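Local coordinates for protein aldose 1-epimerase (Escherichia coli, PDB 3NRE) that probably interconverts the alpha and beta anomers of aldose sugars, at residues H149-L154 and F248-L253; P156-Q161 and A193-Q198. All blocks are in the same frame, centred on the assembly; numbering follows the deposited sequence.

Contact 1: residues H149-L154 and F248-L253; sequences HPYFPL and FDFFCL
The carbonyl oxygen of F251 receives the backbone N-H of F152 at 2.8 Å (F152 N to F251 O). F251 N returns a bond to F152 O, making F152 and F251 an antiparallel hydrogen-bonded pair. Just past the end of strand 142-153, L154 N bonds to D249 O at 2.9 Å from above the carbonyl plane. F152 and F251 send their side chains to the same face of the sheet. Their rings are near parallel, at 26°, but slid apart; the closest touch is F251 CE1 on F152 CB, at 3.5 Å. F251 CG sits between the backbone N and the carbonyl carbon (chi1 74°), the crowded position. The ring's CD1 also meets L154 CD1, the two side chains crossing at about a right angle. An alanine in place of F251 would probably open a gap beside F152 CB and L154 CD1, leaving the leucine methyl freer to turn. On the other face, C252 SG lies over the Y151 ring, 3.8 Å from its centroid, a sulfur-aromatic contact, and approaches H149 CE1 obliquely at 3.5 Å. Y151 turns its CD2 edge toward the face of F250 in an offset edge-to-face pair, centroids 5.5 Å apart. R35 makes cation-pi contacts with both of these rings. H149 stacks on F49, meets the H84 ring and binds a PEG molecule through NE2, consistent with the sugar site of a galactose mutarotase-like beta-sandwich, although the PEG probably comes from the crystallisation liquor. The contact is buried and joins two neighbouring strands of an antiparallel sheet: strand 142-153 also pairs with strand 48-51, and strand 250-256 with strand 232-237, while F152 and L253 pack against M224 of strand 220-227.

Contact 2: residues P156-Q161 and A193-Q198; sequences PQTRIQ and APLPRQ
I160 and A193 form an antiparallel hydrogen-bonded pair, I160 N giving to A193 O at 3.0 Å and A193 N to I160 O at 2.9 Å. R159 CA adds a CA-H...O contact to A193 O. Past this short pairing the two segments are joined by a water, which donates to T158 O at 2.7 Å and accepts from L195 N and, in the conformer given, from R197 NH1. In that conformer the guanidinium has the water in plane at its edge and brings NH2 to 3.3 Å from P156 CA, a packing contact; a weak hydrogen bond links the same NH2 to S155 O. The apolar side of the contact is carried by I160 and L195, whose side chains cross at about a right angle, methyl against methyl: I160 CG2 meets L195 CD2 and I160 CD1 meets L195 CD1, each at 4.0 Å. R159 lays CB beside the A193 carbonyl, and its NH2 forms a salt bridge with E214, while T158 OG1 bonds to Q215. The short, weakly bonded strand 193-194 lies at one edge of its sheet and pairs with strand 159-162, which in turn pairs with strand 210-215. This edge packs against a second sheet, where I160 and L195 meet F251 of strand 250-256 and I235 of strand 232-237.

In the fold
The centres of contacts 1 and 2 lie about 11 Å apart, and a short loop leads from strand 142-153 of the first to strand 159-162 of the second. They belong to different antiparallel sheets, and F251 bridges them: its CZ packs 3.7 Å from I160 CG2. A second junction forms where F248 CE1 lies 3.5 Å from R197 C. Contact 1 is buried, its centre about 11 Å from the chain's centre, and its H149 and Y151 border a bound PEG that may mark a pocket, consistent with a sugar site in this family. Contact 2, centred about 19 Å from the chain's centre, lies at a sheet edge, and the R159 side chain is also about 3 Å from a bound PEG.

Contact 1: residues H149-L154 and F248-L253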
# COMPACT_ATOMS: atom_id res chain seq x y z
N HIS A 149 0.23 -0.76 1.46
CA HIS A 149 0.47 -2.15 1.16
C HIS A 149 0.01 -3.03 2.30
O HIS A 149 0.82 -3.55 3.08
CB HIS A 149 1.95 -2.30 0.83
CG HIS A 149 2.34 -3.61 0.24
ND1 HIS A 149 2.31 -4.78 0.96
CD2 HIS A 149 2.89 -3.92 -0.96
CE1 HIS A 149 2.79 -5.77 0.22
NE2 HIS A 149 3.17 -5.27 -0.94
N PRO A 150 -1.32 -3.18 2.46
CA PRO A 150 -1.82 -4.02 3.55
C PRO A 150 -1.77 -5.50 3.23
O PRO A 150 -2.02 -5.91 2.08
CB PRO A 150 -3.25 -3.51 3.76
CG PRO A 150 -3.63 -2.96 2.45
CD PRO A 150 -2.42 -2.47 1.79
N TYR A 151 -1.52 -6.29 4.27
CA TYR A 151 -1.53 -7.71 4.22
C TYR A 151 -2.77 -8.23 4.94
O TYR A 151 -2.93 -7.99 6.16
CB TYR A 151 -0.32 -8.28 4.94
CG TYR A 151 1.04 -7.99 4.30
CD1 TYR A 151 1.69 -6.77 4.52
CD2 TYR A 151 1.67 -8.94 3.52
CE1 TYR A 151 2.96 -6.53 3.94
CE2 TYR A 151 2.93 -8.69 2.98
CZ TYR A 151 3.53 -7.50 3.17
OH TYR A 151 4.79 -7.25 2.64
N PHE A 152 -3.64 -8.93 4.22
CA PHE A 152 -4.87 -9.48 4.81
C PHE A 152 -4.75 -10.98 5.02
O PHE A 152 -4.12 -11.67 4.24
CB PHE A 152 -6.03 -9.26 3.85
CG PHE A 152 -6.36 -7.82 3.63
CD1 PHE A 152 -7.19 -7.16 4.52
CD2 PHE A 152 -5.83 -7.13 2.58
CE1 PHE A 152 -7.48 -5.81 4.36
CE2 PHE A 152 -6.15 -5.78 2.38
CZ PHE A 152 -7.00 -5.13 3.27
N PRO A 153 -5.46 -11.53 6.04
CA PRO A 153 -5.49 -12.96 6.25
C PRO A 153 -6.12 -13.61 5.02
O PRO A 153 -7.01 -13.04 4.41
CB PRO A 153 -6.41 -13.14 7.45
CG PRO A 153 -6.61 -11.73 7.99
CD PRO A 153 -6.26 -10.77 7.00
N LEU A 154 -5.67 -14.80 4.70
CA LEU A 154 -6.29 -15.55 3.59
C LEU A 154 -6.77 -16.89 4.03
O LEU A 154 -6.02 -17.66 4.63
CB LEU A 154 -5.26 -15.74 2.47
CG LEU A 154 -5.69 -16.42 1.17
CD1 LEU A 154 -6.87 -15.68 0.52
CD2 LEU A 154 -4.54 -16.51 0.13
N PHE A 248 -0.35 -19.90 1.94
CA PHE A 248 -1.53 -19.19 1.44
C PHE A 248 -2.33 -18.65 2.63
O PHE A 248 -3.55 -18.75 2.66
CB PHE A 248 -2.41 -20.11 0.55
CG PHE A 248 -1.75 -20.51 -0.74
CD1 PHE A 248 -1.57 -19.59 -1.74
CD2 PHE A 248 -1.32 -21.83 -0.95
CE1 PHE A 248 -0.95 -19.94 -2.93
CE2 PHE A 248 -0.69 -22.20 -2.14
CZ PHE A 248 -0.51 -21.26 -3.14
N ASP A 249 -1.63 -18.07 3.59
CA ASP A 249 -2.23 -17.59 4.83
C ASP A 249 -2.45 -16.07 4.79
O ASP A 249 -3.04 -15.52 5.72
CB ASP A 249 -1.35 -17.98 6.04
CG ASP A 249 0.13 -17.68 5.81
OD1 ASP A 249 0.77 -18.23 4.84
OD2 ASP A 249 0.67 -16.89 6.62
N PHE A 250 -1.92 -15.40 3.75
CA PHE A 250 -2.20 -13.98 3.49
C PHE A 250 -2.15 -13.62 2.03
O PHE A 250 -1.64 -14.34 1.20
CB PHE A 250 -1.24 -13.02 4.23
CG PHE A 250 0.20 -13.05 3.68
CD1 PHE A 250 0.56 -12.29 2.57
CD2 PHE A 250 1.12 -13.94 4.21
CE1 PHE A 250 1.91 -12.36 2.04
CE2 PHE A 250 2.45 -13.98 3.69
CZ PHE A 250 2.78 -13.21 2.62
N PHE A 251 -2.70 -12.47 1.74
CA PHE A 251 -2.61 -11.84 0.41
C PHE A 251 -2.61 -10.35 0.62
O PHE A 251 -2.92 -9.88 1.68
CB PHE A 251 -3.79 -12.20 -0.51
CG PHE A 251 -5.07 -11.51 -0.15
CD1 PHE A 251 -5.85 -12.00 0.91
CD2 PHE A 251 -5.50 -10.37 -0.85
CE1 PHE A 251 -7.05 -11.36 1.26
CE2 PHE A 251 -6.68 -9.73 -0.51
CZ PHE A 251 -7.47 -10.23 0.56
N CYS A 252 -2.22 -9.59 -0.41
CA CYS A 252 -2.24 -8.13 -0.35
C CYS A 252 -3.15 -7.57 -1.40
O CYS A 252 -3.24 -8.07 -2.52
CB CYS A 252 -0.87 -7.54 -0.58
SG CYS A 252 0.36 -8.22 0.52
N LEU A 253 -3.86 -6.51 -1.02
CA LEU A 253 -4.64 -5.70 -1.99
C LEU A 253 -4.14 -4.31 -1.71
O LEU A 253 -4.42 -3.75 -0.64
CB LEU A 253 -6.16 -5.81 -1.80
CG LEU A 253 -6.99 -5.13 -2.89
CD1 LEU A 253 -8.42 -5.72 -2.93
CD2 LEU A 253 -7.02 -3.58 -2.75

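Contact 2: residues P156-Q161 and A193-Q198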
# COMPACT_ATOMS: atom_id res chain seq x y z
N PRO A 156 -9.33 -20.36 2.51
CA PRO A 156 -9.93 -20.94 1.30
C PRO A 156 -11.26 -20.29 1.01
O PRO A 156 -11.68 -20.27 -0.14
CB PRO A 156 -10.13 -22.42 1.67
CG PRO A 156 -9.15 -22.70 2.71
CD PRO A 156 -8.90 -21.40 3.46
N GLN A 157 -11.91 -19.73 2.05
CA GLN A 157 -13.27 -19.16 1.88
C GLN A 157 -13.21 -17.66 1.52
O GLN A 157 -14.23 -17.11 1.16
CB GLN A 157 -14.10 -19.29 3.15
CG GLN A 157 -13.93 -20.62 3.88
CD GLN A 157 -14.23 -21.82 3.08
OE1 GLN A 157 -14.98 -21.78 2.10
NE2 GLN A 157 -13.76 -22.99 3.59
N THR A 158 -12.09 -17.00 1.70
CA THR A 158 -11.97 -15.54 1.39
C THR A 158 -12.34 -15.20 -0.06
O THR A 158 -12.03 -15.97 -0.99
CB THR A 158 -10.52 -15.03 1.63
OG1 THR A 158 -10.10 -15.37 2.94
CG2 THR A 158 -10.43 -13.53 1.49
N ARG A 159 -13.03 -14.07 -0.24
CA ARG A 159 -13.40 -13.56 -1.56
C ARG A 159 -13.18 -12.04 -1.55
O ARG A 159 -13.35 -11.41 -0.53
CB ARG A 159 -14.87 -13.88 -1.90
CG ARG A 159 -15.18 -15.43 -1.92
CD ARG A 159 -16.49 -15.74 -2.55
NE ARG A 159 -17.55 -14.82 -2.10
CZ ARG A 159 -18.72 -14.67 -2.74
NH1 ARG A 159 -18.98 -15.37 -3.82
NH2 ARG A 159 -19.63 -13.80 -2.27
N ILE A 160 -12.75 -11.49 -2.67
CA ILE A 160 -12.62 -10.04 -2.83
C ILE A 160 -13.38 -9.54 -4.05
O ILE A 160 -13.66 -10.30 -4.99
CB ILE A 160 -11.14 -9.60 -2.96
CG1 ILE A 160 -10.51 -10.17 -4.23
CG2 ILE A 160 -10.36 -10.04 -1.73
CD1 ILE A 160 -9.12 -9.54 -4.55
N GLN A 161 -13.69 -8.25 -3.98
CA GLN A 161 -14.41 -7.55 -5.04
C GLN A 161 -13.80 -6.16 -5.17
O GLN A 161 -13.68 -5.44 -4.19
CB GLN A 161 -15.89 -7.43 -4.76
CG GLN A 161 -16.67 -6.85 -5.95
CD GLN A 161 -18.15 -6.69 -5.66
OE1 GLN A 161 -18.59 -6.80 -4.50
NE2 GLN A 161 -18.93 -6.43 -6.69
N ALA A 193 -14.80 -12.79 -5.81
CA ALA A 193 -14.15 -13.96 -6.36
C ALA A 193 -13.06 -14.43 -5.40
O ALA A 193 -12.49 -13.63 -4.70
CB ALA A 193 -13.52 -13.62 -7.72
N PRO A 194 -12.74 -15.74 -5.42
CA PRO A 194 -11.62 -16.22 -4.59
C PRO A 194 -10.27 -15.72 -5.08
O PRO A 194 -10.14 -15.35 -6.28
CB PRO A 194 -11.69 -17.75 -4.74
CG PRO A 194 -12.38 -17.97 -6.10
CD PRO A 194 -13.36 -16.82 -6.23
N LEU A 195 -9.27 -15.70 -4.20
CA LEU A 195 -7.90 -15.48 -4.65
C LEU A 195 -7.41 -16.77 -5.31
O LEU A 195 -7.65 -17.86 -4.80
CB LEU A 195 -6.95 -15.13 -3.50
CG LEU A 195 -6.93 -13.70 -2.92
CD1 LEU A 195 -6.58 -12.61 -3.95
CD2 LEU A 195 -8.28 -13.40 -2.18
N PRO A 196 -6.69 -16.64 -6.45
CA PRO A 196 -6.00 -17.80 -6.99
C PRO A 196 -5.04 -18.41 -5.97
O PRO A 196 -4.43 -17.66 -5.20
CB PRO A 196 -5.17 -17.20 -8.14
CG PRO A 196 -5.79 -15.87 -8.45
CD PRO A 196 -6.52 -15.42 -7.24
N ARG A 197 -4.87 -19.72 -6.01
CA ARG A 197 -3.92 -20.43 -5.16
C ARG A 197 -2.63 -20.68 -5.92
O ARG A 197 -2.22 -21.82 -6.14
CB ARG A 197 -4.52 -21.77 -4.67
CG ARG A 197 -5.52 -21.57 -3.53
CD ARG A 197 -4.98 -20.55 -2.56
NE ARG A 197 -5.79 -20.34 -1.35
CZ ARG A 197 -6.81 -19.49 -1.26
NH1 ARG A 197 -7.21 -18.78 -2.31
NH2 ARG A 197 -7.46 -19.36 -0.11
N GLN A 198 -1.99 -19.58 -6.30
CA GLN A 198 -0.74 -19.57 -7.05
C GLN A 198 -0.23 -18.13 -7.02
O GLN A 198 -0.97 -17.20 -6.65
CB GLN A 198 -0.96 -19.99 -8.51
CG GLN A 198 -1.97 -19.12 -9.26
CD GLN A 198 -2.25 -19.68 -10.63
OE1 GLN A 198 -3.29 -20.32 -10.85
NE2 GLN A 198 -1.32 -19.51 -11.55
O HOH W 1 -9.76 -17.37 -1.51